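Local coordinates for protein lipopolysaccharide heptosyltransferase 2 (Escherichia coli, PDB 1PSW) that transfers the second heptose unit from ADP-heptose onto the heptosyl-Kdo2-lipid A module while the inner core of lipopolysaccharide is being built, at residues K195-L205 and A264-L272; L279-Y287 and V335-E346. All blocks are in the same frame, centred on the assembly; numbering follows the deposited sequence.

Interaction 1 of 2, residues K195-L205 and A264-L272; sequences KRWPHYHYAEL and AIVTNDSGL
Lys195 meets Asn268 and Asp269 through its backbone: its O lies 3.3 Å from Asn268 CB and accepts a hydrogen bond from a water that in turn takes the N-H of Asp269. Its side chain is extended, and NZ stays 4.3 Å from Asp269 OD2, beyond a salt bridge; that oxygen bonds to Ser290. At Arg196 the aliphatic root does the touching, CG resting 3.8 Å from Asn268 ND2. The N-H of Trp197 then gives the main bond of the contact, 2.8 Å to Asn268 OD1 at an N-H...O angle of 156°; the donor stands well above the carbonyl plane of the amide. Asn268 CG lies anti to its own carbonyl carbon, beside the backbone N, which places OD1 at this N-H. The indole nitrogen of Trp197 turns elsewhere, to Ile330 O. These residues lead into helix 199-205, which packs nearly antiparallel (166°) to the strand, as expected in the Rossmann-like C-terminal domain of a GT-B glycosyltransferase, where helices flank a parallel sheet. From the helix, Tyr202 has Trp197 CE3 over the centre of one ring face. Its hydroxyl gives Asn268 OD1 a second, weak bond of 3.1 Å, the ring and amide planes being 73° apart, while CE1 lies obliquely against Val266 CG1. Asn268 ND2 bonds to Gly188 O; an alanine here would probably leave the Trp197 N-H and the Tyr202 hydroxyl without their shared acceptor. Leu205 meets Val266 tip to tip, its CD2 4.1 Å from Val266 CG2.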
loop_
_atom_site.group_PDB
_atom_site.type_symbol
_atom_site.label_atom_id
_atom_site.label_comp_id
_atom_site.label_asym_id
_atom_site.label_seq_id
_atom_site.Cartn_x
_atom_site.Cartn_y
_atom_site.Cartn_z
ATOM N N LYS A 195 -7.140 11.843 9.619
ATOM C CA LYS A 195 -7.690 10.885 8.674
ATOM C C LYS A 195 -8.108 9.571 9.318
ATOM O O LYS A 195 -8.510 8.639 8.626
ATOM C CB LYS A 195 -6.681 10.634 7.552
ATOM C CG LYS A 195 -6.360 11.901 6.787
ATOM C CD LYS A 195 -5.491 11.648 5.578
ATOM C CE LYS A 195 -5.211 12.952 4.844
ATOM N NZ LYS A 195 -4.473 12.719 3.575
ATOM N N ARG A 196 -8.042 9.497 10.641
ATOM C CA ARG A 196 -8.410 8.266 11.322
ATOM C C ARG A 196 -9.842 8.216 11.831
ATOM O O ARG A 196 -10.347 9.174 12.417
ATOM C CB ARG A 196 -7.477 8.002 12.506
ATOM C CG ARG A 196 -6.068 7.608 12.121
ATOM C CD ARG A 196 -5.321 7.045 13.321
ATOM N NE ARG A 196 -4.406 8.004 13.912
ATOM C CZ ARG A 196 -3.840 7.864 15.107
ATOM N NH1 ARG A 196 -4.096 6.795 15.855
ATOM N NH2 ARG A 196 -3.011 8.801 15.556
ATOM N N TRP A 197 -10.508 7.097 11.585
ATOM C CA TRP A 197 -11.856 6.927 12.105
ATOM C C TRP A 197 -11.557 6.772 13.596
ATOM O O TRP A 197 -10.572 6.131 13.964
ATOM C CB TRP A 197 -12.475 5.656 11.551
ATOM C CG TRP A 197 -13.949 5.575 11.709
ATOM C CD1 TRP A 197 -14.855 6.574 11.522
ATOM C CD2 TRP A 197 -14.703 4.392 11.990
ATOM N NE1 TRP A 197 -16.140 6.082 11.651
ATOM C CE2 TRP A 197 -16.072 4.746 11.928
ATOM C CE3 TRP A 197 -14.355 3.057 12.252
ATOM C CZ2 TRP A 197 -17.090 3.821 12.159
ATOM C CZ3 TRP A 197 -15.375 2.132 12.476
ATOM C CH2 TRP A 197 -16.725 2.521 12.413
ATOM N N PRO A 198 -12.383 7.364 14.475
ATOM C CA PRO A 198 -12.173 7.282 15.929
ATOM C C PRO A 198 -11.984 5.886 16.524
ATOM O O PRO A 198 -12.683 4.936 16.164
ATOM C CB PRO A 198 -13.411 7.965 16.492
ATOM C CG PRO A 198 -13.713 9.001 15.455
ATOM C CD PRO A 198 -13.529 8.236 14.159
ATOM N N HIS A 199 -11.036 5.780 17.449
ATOM C CA HIS A 199 -10.764 4.521 18.121
ATOM C C HIS A 199 -12.036 3.934 18.738
ATOM O O HIS A 199 -12.231 2.716 18.732
ATOM C CB HIS A 199 -9.705 4.704 19.224
ATOM C CG HIS A 199 -10.090 5.679 20.296
ATOM N ND1 HIS A 199 -9.951 7.044 20.151
ATOM C CD2 HIS A 199 -10.621 5.488 21.529
ATOM C CE1 HIS A 199 -10.379 7.649 21.244
ATOM N NE2 HIS A 199 -10.791 6.727 22.096
ATOM N N TYR A 200 -12.907 4.782 19.279
ATOM C CA TYR A 200 -14.131 4.266 19.887
ATOM C C TYR A 200 -15.134 3.774 18.856
ATOM O O TYR A 200 -15.966 2.918 19.158
ATOM C CB TYR A 200 -14.766 5.315 20.803
ATOM C CG TYR A 200 -14.829 6.707 20.226
ATOM C CD1 TYR A 200 -15.910 7.117 19.452
ATOM C CD2 TYR A 200 -13.813 7.622 20.481
ATOM C CE1 TYR A 200 -15.982 8.409 18.948
ATOM C CE2 TYR A 200 -13.868 8.905 19.989
ATOM C CZ TYR A 200 -14.954 9.296 19.225
ATOM O OH TYR A 200 -14.997 10.578 18.751
ATOM N N HIS A 201 -15.082 4.316 17.642
ATOM C CA HIS A 201 -15.986 3.829 16.608
ATOM C C HIS A 201 -15.512 2.433 16.197
ATOM O O HIS A 201 -16.331 1.534 15.999
ATOM C CB HIS A 201 -16.015 4.761 15.394
ATOM C CG HIS A 201 -16.908 5.955 15.573
ATOM N ND1 HIS A 201 -17.820 6.051 16.598
ATOM C CD2 HIS A 201 -17.019 7.097 14.855
ATOM C CE1 HIS A 201 -18.459 7.210 16.508
ATOM N NE2 HIS A 201 -17.992 7.859 15.463
ATOM N N TYR A 202 -14.199 2.238 16.077
ATOM C CA TYR A 202 -13.688 0.914 15.724
ATOM C C TYR A 202 -14.076 -0.086 16.817
ATOM O O TYR A 202 -14.395 -1.237 16.521
ATOM C CB TYR A 202 -12.156 0.925 15.551
ATOM C CG TYR A 202 -11.684 1.284 14.147
ATOM C CD1 TYR A 202 -11.921 0.420 13.065
ATOM C CD2 TYR A 202 -11.018 2.488 13.895
ATOM C CE1 TYR A 202 -11.505 0.748 11.763
ATOM C CE2 TYR A 202 -10.601 2.826 12.598
ATOM C CZ TYR A 202 -10.846 1.958 11.544
ATOM O OH TYR A 202 -10.448 2.293 10.265
ATOM N N ALA A 203 -14.062 0.352 18.075
ATOM C CA ALA A 203 -14.416 -0.533 19.183
ATOM C C ALA A 203 -15.879 -0.960 19.106
ATOM O O ALA A 203 -16.200 -2.134 19.275
ATOM C CB ALA A 203 -14.137 0.155 20.516
ATOM N N GLU A 204 -16.762 0.004 18.859
ATOM C CA GLU A 204 -18.188 -0.272 18.746
ATOM C C GLU A 204 -18.433 -1.239 17.584
ATOM O O GLU A 204 -19.231 -2.173 17.690
ATOM C CB GLU A 204 -18.954 1.037 18.520
ATOM C CG GLU A 204 -20.450 0.890 18.261
ATOM C CD GLU A 204 -21.162 0.099 19.343
ATOM O OE1 GLU A 204 -20.971 0.412 20.539
ATOM O OE2 GLU A 204 -21.923 -0.832 18.997
ATOM N N LEU A 205 -17.740 -1.017 16.471
ATOM C CA LEU A 205 -17.891 -1.891 15.307
ATOM C C LEU A 205 -17.424 -3.305 15.637
ATOM O O LEU A 205 -18.010 -4.287 15.180
ATOM C CB LEU A 205 -17.093 -1.354 14.108
ATOM C CG LEU A 205 -17.200 -2.191 12.817
ATOM C CD1 LEU A 205 -18.661 -2.333 12.411
ATOM C CD2 LEU A 205 -16.407 -1.544 11.694
ATOM N N ALA A 264 -13.116 -9.612 5.256
ATOM C CA ALA A 264 -13.271 -8.219 4.854
ATOM C C ALA A 264 -12.328 -7.361 5.676
ATOM O O ALA A 264 -11.831 -7.789 6.718
ATOM C CB ALA A 264 -14.709 -7.748 5.056
ATOM N N ILE A 265 -12.100 -6.143 5.198
ATOM C CA ILE A 265 -11.205 -5.196 5.852
ATOM C C ILE A 265 -11.894 -3.847 5.995
ATOM O O ILE A 265 -12.654 -3.443 5.121
ATOM C CB ILE A 265 -9.920 -4.977 5.007
ATOM C CG1 ILE A 265 -9.189 -6.314 4.803
ATOM C CG2 ILE A 265 -9.022 -3.955 5.678
ATOM C CD1 ILE A 265 -8.676 -6.959 6.080
ATOM N N VAL A 266 -11.653 -3.170 7.114
ATOM C CA VAL A 266 -12.198 -1.835 7.349
ATOM C C VAL A 266 -10.945 -1.010 7.599
ATOM O O VAL A 266 -10.111 -1.386 8.431
ATOM C CB VAL A 266 -13.099 -1.779 8.598
ATOM C CG1 VAL A 266 -13.635 -0.369 8.795
ATOM C CG2 VAL A 266 -14.247 -2.759 8.455
ATOM N N THR A 267 -10.799 0.105 6.891
ATOM C CA THR A 267 -9.601 0.917 7.043
ATOM C C THR A 267 -9.820 2.386 6.695
ATOM O O THR A 267 -10.806 2.750 6.058
ATOM C CB THR A 267 -8.490 0.396 6.108
ATOM O OG1 THR A 267 -7.318 1.209 6.247
ATOM C CG2 THR A 267 -8.955 0.458 4.665
ATOM N N ASN A 268 -8.880 3.215 7.134
ATOM C CA ASN A 268 -8.890 4.635 6.831
ATOM C C ASN A 268 -8.080 4.762 5.536
ATOM O O ASN A 268 -7.591 3.768 4.998
ATOM C CB ASN A 268 -8.163 5.428 7.924
ATOM C CG ASN A 268 -8.690 5.148 9.310
ATOM O OD1 ASN A 268 -9.889 5.232 9.566
ATOM N ND2 ASN A 268 -7.779 4.828 10.225
ATOM N N ASP A 269 -7.918 5.991 5.061
ATOM C CA ASP A 269 -7.121 6.258 3.865
ATOM C C ASP A 269 -5.669 6.095 4.313
ATOM O O ASP A 269 -5.075 7.021 4.866
ATOM C CB ASP A 269 -7.394 7.690 3.389
ATOM C CG ASP A 269 -6.544 8.105 2.196
ATOM O OD1 ASP A 269 -5.954 7.224 1.535
ATOM O OD2 ASP A 269 -6.480 9.326 1.918
ATOM N N SER A 270 -5.115 4.906 4.093
ATOM C CA SER A 270 -3.746 4.606 4.501
ATOM C C SER A 270 -3.054 3.618 3.565
ATOM O O SER A 270 -3.656 3.119 2.619
ATOM C CB SER A 270 -3.755 4.016 5.909
ATOM O OG SER A 270 -4.352 2.726 5.887
ATOM N N GLY A 271 -1.785 3.332 3.842
ATOM C CA GLY A 271 -1.043 2.391 3.020
ATOM C C GLY A 271 -1.602 0.974 2.994
ATOM O O GLY A 271 -1.620 0.331 1.937
ATOM N N LEU A 272 -2.064 0.468 4.134
ATOM C CA LEU A 272 -2.593 -0.891 4.159
ATOM C C LEU A 272 -3.864 -1.031 3.336
ATOM O O LEU A 272 -4.195 -2.126 2.891
ATOM C CB LEU A 272 -2.828 -1.360 5.599
ATOM C CG LEU A 272 -1.551 -1.604 6.425
ATOM C CD1 LEU A 272 -1.957 -2.005 7.844
ATOM C CD2 LEU A 272 -0.699 -2.710 5.785
HETATM O O HOH W 1 -9.311 8.402 6.167
#

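Interaction 2 of 2, residues L279-Y287 and V335-E346; sequences LNRPLVALY and VLEELNALLLQE
Val335 CG2 lies 3.8 Å from Leu286 CD2 and also touches CD1, so that one methyl meets both branches of the leucine. Its CG1 looks to Val284 instead. A turn later, Glu338 offers only the aliphatic part of its chain: CG is anti to the backbone N (chi1 -179°), which lays it against Val284 CG2. Leu339 brings CD1 to within 3.8 Å of that same methyl, crossing it obliquely. Leu342 approaches the strand with two parts of its side chain, CB meeting Pro282 CB at 4.1 Å while CD1 reaches both Leu283 O and Val284 CG2. Val284 CG2 is thus met by Glu338, Leu339 and Leu342, an aliphatic helix face packed on a parallel sheet, as in the Rossmann-like C-terminal domain of GT-B enzymes. Glu346 changes the chemistry. Extended beyond CG, it carries its carboxylate over to Arg281 in a salt bridge: OE2 accepts a hydrogen bond from NH1 (2.7 Å) on its syn lone pair, close to the guanidinium plane, and a weak one from NH2 at 3.0 Å. A water donates a hydrogen bond to OE2 and accepts a weak one from NH2. Bent at chi2 and chi3, Arg281 folds back until Pro282 CD sits over one face of its guanidinium, and NH1 also bonds to Cys262 O. Segment 335-346 runs nearly antiparallel (156°) to strand 283-287; within helix 332-347, Leu339 and Leu343 reach Ala264 of strand 264-268 and Glu338 reaches Arg303 of strand 302-306, whereas helix 271-278 packs on strand 283-287 through Leu283, Ala285 and Tyr287.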
loop_
_atom_site.group_PDB
_atom_site.type_symbol
_atom_site.label_atom_id
_atom_site.label_comp_id
_atom_site.label_asym_id
_atom_site.label_seq_id
_atom_site.Cartn_x
_atom_site.Cartn_y
_atom_site.Cartn_z
ATOM N N LEU A 279 -5.024 -7.356 -2.853
ATOM C CA LEU A 279 -5.385 -8.735 -2.535
ATOM C C LEU A 279 -6.815 -9.050 -2.960
ATOM O O LEU A 279 -7.262 -10.191 -2.861
ATOM C CB LEU A 279 -5.226 -8.980 -1.032
ATOM C CG LEU A 279 -3.773 -9.058 -0.557
ATOM C CD1 LEU A 279 -3.685 -8.896 0.966
ATOM C CD2 LEU A 279 -3.188 -10.412 -0.988
ATOM N N ASN A 280 -7.536 -8.028 -3.416
ATOM C CA ASN A 280 -8.919 -8.193 -3.864
ATOM C C ASN A 280 -9.843 -8.670 -2.732
ATOM O O ASN A 280 -10.741 -9.488 -2.943
ATOM C CB ASN A 280 -8.963 -9.192 -5.027
ATOM C CG ASN A 280 -10.247 -9.099 -5.834
ATOM O OD1 ASN A 280 -10.710 -8.004 -6.146
ATOM N ND2 ASN A 280 -10.818 -10.243 -6.186
ATOM N N ARG A 281 -9.605 -8.166 -1.528
ATOM C CA ARG A 281 -10.420 -8.526 -0.379
ATOM C C ARG A 281 -11.537 -7.490 -0.249
ATOM O O ARG A 281 -11.330 -6.316 -0.550
ATOM C CB ARG A 281 -9.571 -8.511 0.906
ATOM C CG ARG A 281 -8.504 -9.605 1.029
ATOM C CD ARG A 281 -9.116 -10.944 1.427
ATOM N NE ARG A 281 -9.819 -11.553 0.323
ATOM C CZ ARG A 281 -10.981 -12.182 0.418
ATOM N NH1 ARG A 281 -11.604 -12.297 1.585
ATOM N NH2 ARG A 281 -11.525 -12.683 -0.682
ATOM N N PRO A 282 -12.742 -7.909 0.171
ATOM C CA PRO A 282 -13.810 -6.914 0.312
ATOM C C PRO A 282 -13.284 -5.900 1.317
ATOM O O PRO A 282 -12.684 -6.275 2.323
ATOM C CB PRO A 282 -14.968 -7.725 0.870
ATOM C CG PRO A 282 -14.753 -9.074 0.241
ATOM C CD PRO A 282 -13.256 -9.272 0.389
ATOM N N LEU A 283 -13.502 -4.624 1.044
ATOM C CA LEU A 283 -12.993 -3.596 1.929
ATOM C C LEU A 283 -13.858 -2.352 1.968
ATOM O O LEU A 283 -14.475 -1.970 0.979
ATOM C CB LEU A 283 -11.559 -3.243 1.509
ATOM C CG LEU A 283 -10.897 -1.953 1.988
ATOM C CD1 LEU A 283 -9.487 -2.217 2.505
ATOM C CD2 LEU A 283 -10.870 -0.978 0.826
ATOM N N VAL A 284 -13.916 -1.738 3.140
ATOM C CA VAL A 284 -14.679 -0.512 3.328
ATOM C C VAL A 284 -13.636 0.519 3.747
ATOM O O VAL A 284 -12.986 0.362 4.782
ATOM C CB VAL A 284 -15.738 -0.663 4.447
ATOM C CG1 VAL A 284 -16.470 0.661 4.651
ATOM C CG2 VAL A 284 -16.728 -1.752 4.086
ATOM N N ALA A 285 -13.474 1.557 2.934
ATOM C CA ALA A 285 -12.506 2.615 3.183
ATOM C C ALA A 285 -13.202 3.889 3.658
ATOM O O ALA A 285 -14.051 4.446 2.967
ATOM C CB ALA A 285 -11.705 2.881 1.917
ATOM N N LEU A 286 -12.829 4.337 4.854
ATOM C CA LEU A 286 -13.422 5.517 5.471
ATOM C C LEU A 286 -12.625 6.796 5.256
ATOM O O LEU A 286 -11.468 6.904 5.679
ATOM C CB LEU A 286 -13.599 5.258 6.964
ATOM C CG LEU A 286 -14.226 3.894 7.274
ATOM C CD1 LEU A 286 -14.391 3.747 8.782
ATOM C CD2 LEU A 286 -15.588 3.756 6.574
ATOM N N TYR A 287 -13.259 7.770 4.613
ATOM C CA TYR A 287 -12.623 9.054 4.327
ATOM C C TYR A 287 -13.261 10.222 5.063
ATOM O O TYR A 287 -14.469 10.249 5.294
ATOM C CB TYR A 287 -12.678 9.353 2.831
ATOM C CG TYR A 287 -11.735 8.529 1.992
ATOM C CD1 TYR A 287 -11.995 7.183 1.722
ATOM C CD2 TYR A 287 -10.582 9.100 1.457
ATOM C CE1 TYR A 287 -11.126 6.430 0.933
ATOM C CE2 TYR A 287 -9.710 8.358 0.669
ATOM C CZ TYR A 287 -9.986 7.029 0.409
ATOM O OH TYR A 287 -9.133 6.298 -0.391
ATOM N N VAL A 335 -21.193 1.845 8.723
ATOM C CA VAL A 335 -20.093 0.995 8.280
ATOM C C VAL A 335 -20.468 -0.485 8.354
ATOM O O VAL A 335 -20.182 -1.262 7.438
ATOM C CB VAL A 335 -18.818 1.255 9.132
ATOM C CG1 VAL A 335 -17.682 0.327 8.696
ATOM C CG2 VAL A 335 -18.386 2.710 8.973
ATOM N N LEU A 336 -21.117 -0.872 9.445
ATOM C CA LEU A 336 -21.530 -2.261 9.626
ATOM C C LEU A 336 -22.459 -2.718 8.501
ATOM O O LEU A 336 -22.342 -3.835 8.001
ATOM C CB LEU A 336 -22.230 -2.434 10.975
ATOM C CG LEU A 336 -22.781 -3.828 11.273
ATOM C CD1 LEU A 336 -21.646 -4.846 11.307
ATOM C CD2 LEU A 336 -23.520 -3.801 12.603
ATOM N N GLU A 337 -23.385 -1.847 8.116
ATOM C CA GLU A 337 -24.330 -2.155 7.048
ATOM C C GLU A 337 -23.628 -2.365 5.715
ATOM O O GLU A 337 -23.976 -3.266 4.954
ATOM C CB GLU A 337 -25.353 -1.030 6.915
ATOM C CG GLU A 337 -26.498 -1.125 7.908
ATOM C CD GLU A 337 -27.427 0.072 7.848
ATOM O OE1 GLU A 337 -27.738 0.527 6.724
ATOM O OE2 GLU A 337 -27.861 0.546 8.922
ATOM N N GLU A 338 -22.647 -1.516 5.428
ATOM C CA GLU A 338 -21.891 -1.626 4.185
ATOM C C GLU A 338 -21.053 -2.906 4.211
ATOM O O GLU A 338 -20.906 -3.594 3.197
ATOM C CB GLU A 338 -20.964 -0.422 4.021
ATOM C CG GLU A 338 -20.158 -0.440 2.738
ATOM C CD GLU A 338 -20.992 -0.090 1.522
ATOM O OE1 GLU A 338 -21.509 1.048 1.474
ATOM O OE2 GLU A 338 -21.137 -0.950 0.626
ATOM N N LEU A 339 -20.507 -3.214 5.383
ATOM C CA LEU A 339 -19.674 -4.392 5.560
ATOM C C LEU A 339 -20.477 -5.688 5.400
ATOM O O LEU A 339 -20.082 -6.566 4.639
ATOM C CB LEU A 339 -18.994 -4.343 6.933
ATOM C CG LEU A 339 -17.795 -5.262 7.176
ATOM C CD1 LEU A 339 -16.671 -4.921 6.203
ATOM C CD2 LEU A 339 -17.308 -5.096 8.615
ATOM N N ASN A 340 -21.603 -5.812 6.096
ATOM C CA ASN A 340 -22.400 -7.031 5.978
ATOM C C ASN A 340 -22.829 -7.300 4.535
ATOM O O ASN A 340 -22.966 -8.454 4.124
ATOM C CB ASN A 340 -23.641 -6.971 6.877
ATOM C CG ASN A 340 -23.301 -7.089 8.347
ATOM O OD1 ASN A 340 -22.428 -7.861 8.733
ATOM N ND2 ASN A 340 -24.000 -6.328 9.180
ATOM N N ALA A 341 -23.029 -6.238 3.761
ATOM C CA ALA A 341 -23.445 -6.387 2.365
ATOM C C ALA A 341 -22.348 -7.044 1.537
ATOM O O ALA A 341 -22.604 -7.975 0.771
ATOM C CB ALA A 341 -23.800 -5.029 1.773
ATOM N N LEU A 342 -21.123 -6.552 1.689
ATOM C CA LEU A 342 -19.984 -7.099 0.959
ATOM C C LEU A 342 -19.665 -8.508 1.447
ATOM O O LEU A 342 -19.210 -9.350 0.675
ATOM C CB LEU A 342 -18.753 -6.203 1.141
ATOM C CG LEU A 342 -18.783 -4.794 0.527
ATOM C CD1 LEU A 342 -17.540 -4.024 0.971
ATOM C CD2 LEU A 342 -18.835 -4.884 -0.998
ATOM N N LEU A 343 -19.894 -8.761 2.733
ATOM C CA LEU A 343 -19.633 -10.084 3.282
ATOM C C LEU A 343 -20.618 -11.080 2.683
ATOM O O LEU A 343 -20.260 -12.227 2.414
ATOM C CB LEU A 343 -19.747 -10.064 4.809
ATOM C CG LEU A 343 -18.552 -9.435 5.543
ATOM C CD1 LEU A 343 -18.915 -9.156 6.992
ATOM C CD2 LEU A 343 -17.357 -10.366 5.465
ATOM N N LEU A 344 -21.852 -10.636 2.454
ATOM C CA LEU A 344 -22.879 -11.499 1.870
ATOM C C LEU A 344 -22.507 -11.867 0.434
ATOM O O LEU A 344 -22.579 -13.034 0.046
ATOM C CB LEU A 344 -24.238 -10.795 1.879
ATOM C CG LEU A 344 -25.368 -11.578 1.199
ATOM C CD1 LEU A 344 -25.785 -12.751 2.085
ATOM C CD2 LEU A 344 -26.554 -10.658 0.943
ATOM N N GLN A 345 -22.113 -10.861 -0.343
ATOM C CA GLN A 345 -21.715 -11.044 -1.739
ATOM C C GLN A 345 -20.634 -12.115 -1.846
ATOM O O GLN A 345 -20.676 -12.980 -2.720
ATOM C CB GLN A 345 -21.164 -9.734 -2.307
ATOM C CG GLN A 345 -20.733 -9.805 -3.772
ATOM C CD GLN A 345 -19.703 -8.736 -4.143
ATOM O OE1 GLN A 345 -19.749 -7.608 -3.643
ATOM N NE2 GLN A 345 -18.782 -9.084 -5.040
ATOM N N GLU A 346 -19.660 -12.036 -0.950
ATOM C CA GLU A 346 -18.557 -12.983 -0.934
ATOM C C GLU A 346 -19.031 -14.413 -0.669
ATOM O O GLU A 346 -18.520 -15.359 -1.268
ATOM C CB GLU A 346 -17.524 -12.546 0.110
ATOM C CG GLU A 346 -16.385 -13.528 0.327
ATOM C CD GLU A 346 -15.277 -12.949 1.197
ATOM O OE1 GLU A 346 -15.594 -12.324 2.236
ATOM O OE2 GLU A 346 -14.092 -13.140 0.848
HETATM O O HOH W 2 -14.108 -12.429 -1.624
#

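In the fold
Both interactions involve the same parallel sheet, through its neighbouring strands 264-268 and 283-287, which are probably hydrogen-bonded, as between Thr267 O and Leu286 N. Each sets a helix against its strand in a nearly antiparallel sense, and both contacts are largely buried. Their polar parts differ: interaction 1 centres on the buried neutral amide of Asn268, whereas interaction 2 is mostly aliphatic, with an ion pair joining Arg281, just ahead of strand 283-287, to Glu346 of helix 332-347, both partly exposed. Trp197 joins them directly, its indole CD2 packing 3.3 Å from Leu286 CD1, and its side chain also touches Val335 of helix 332-347.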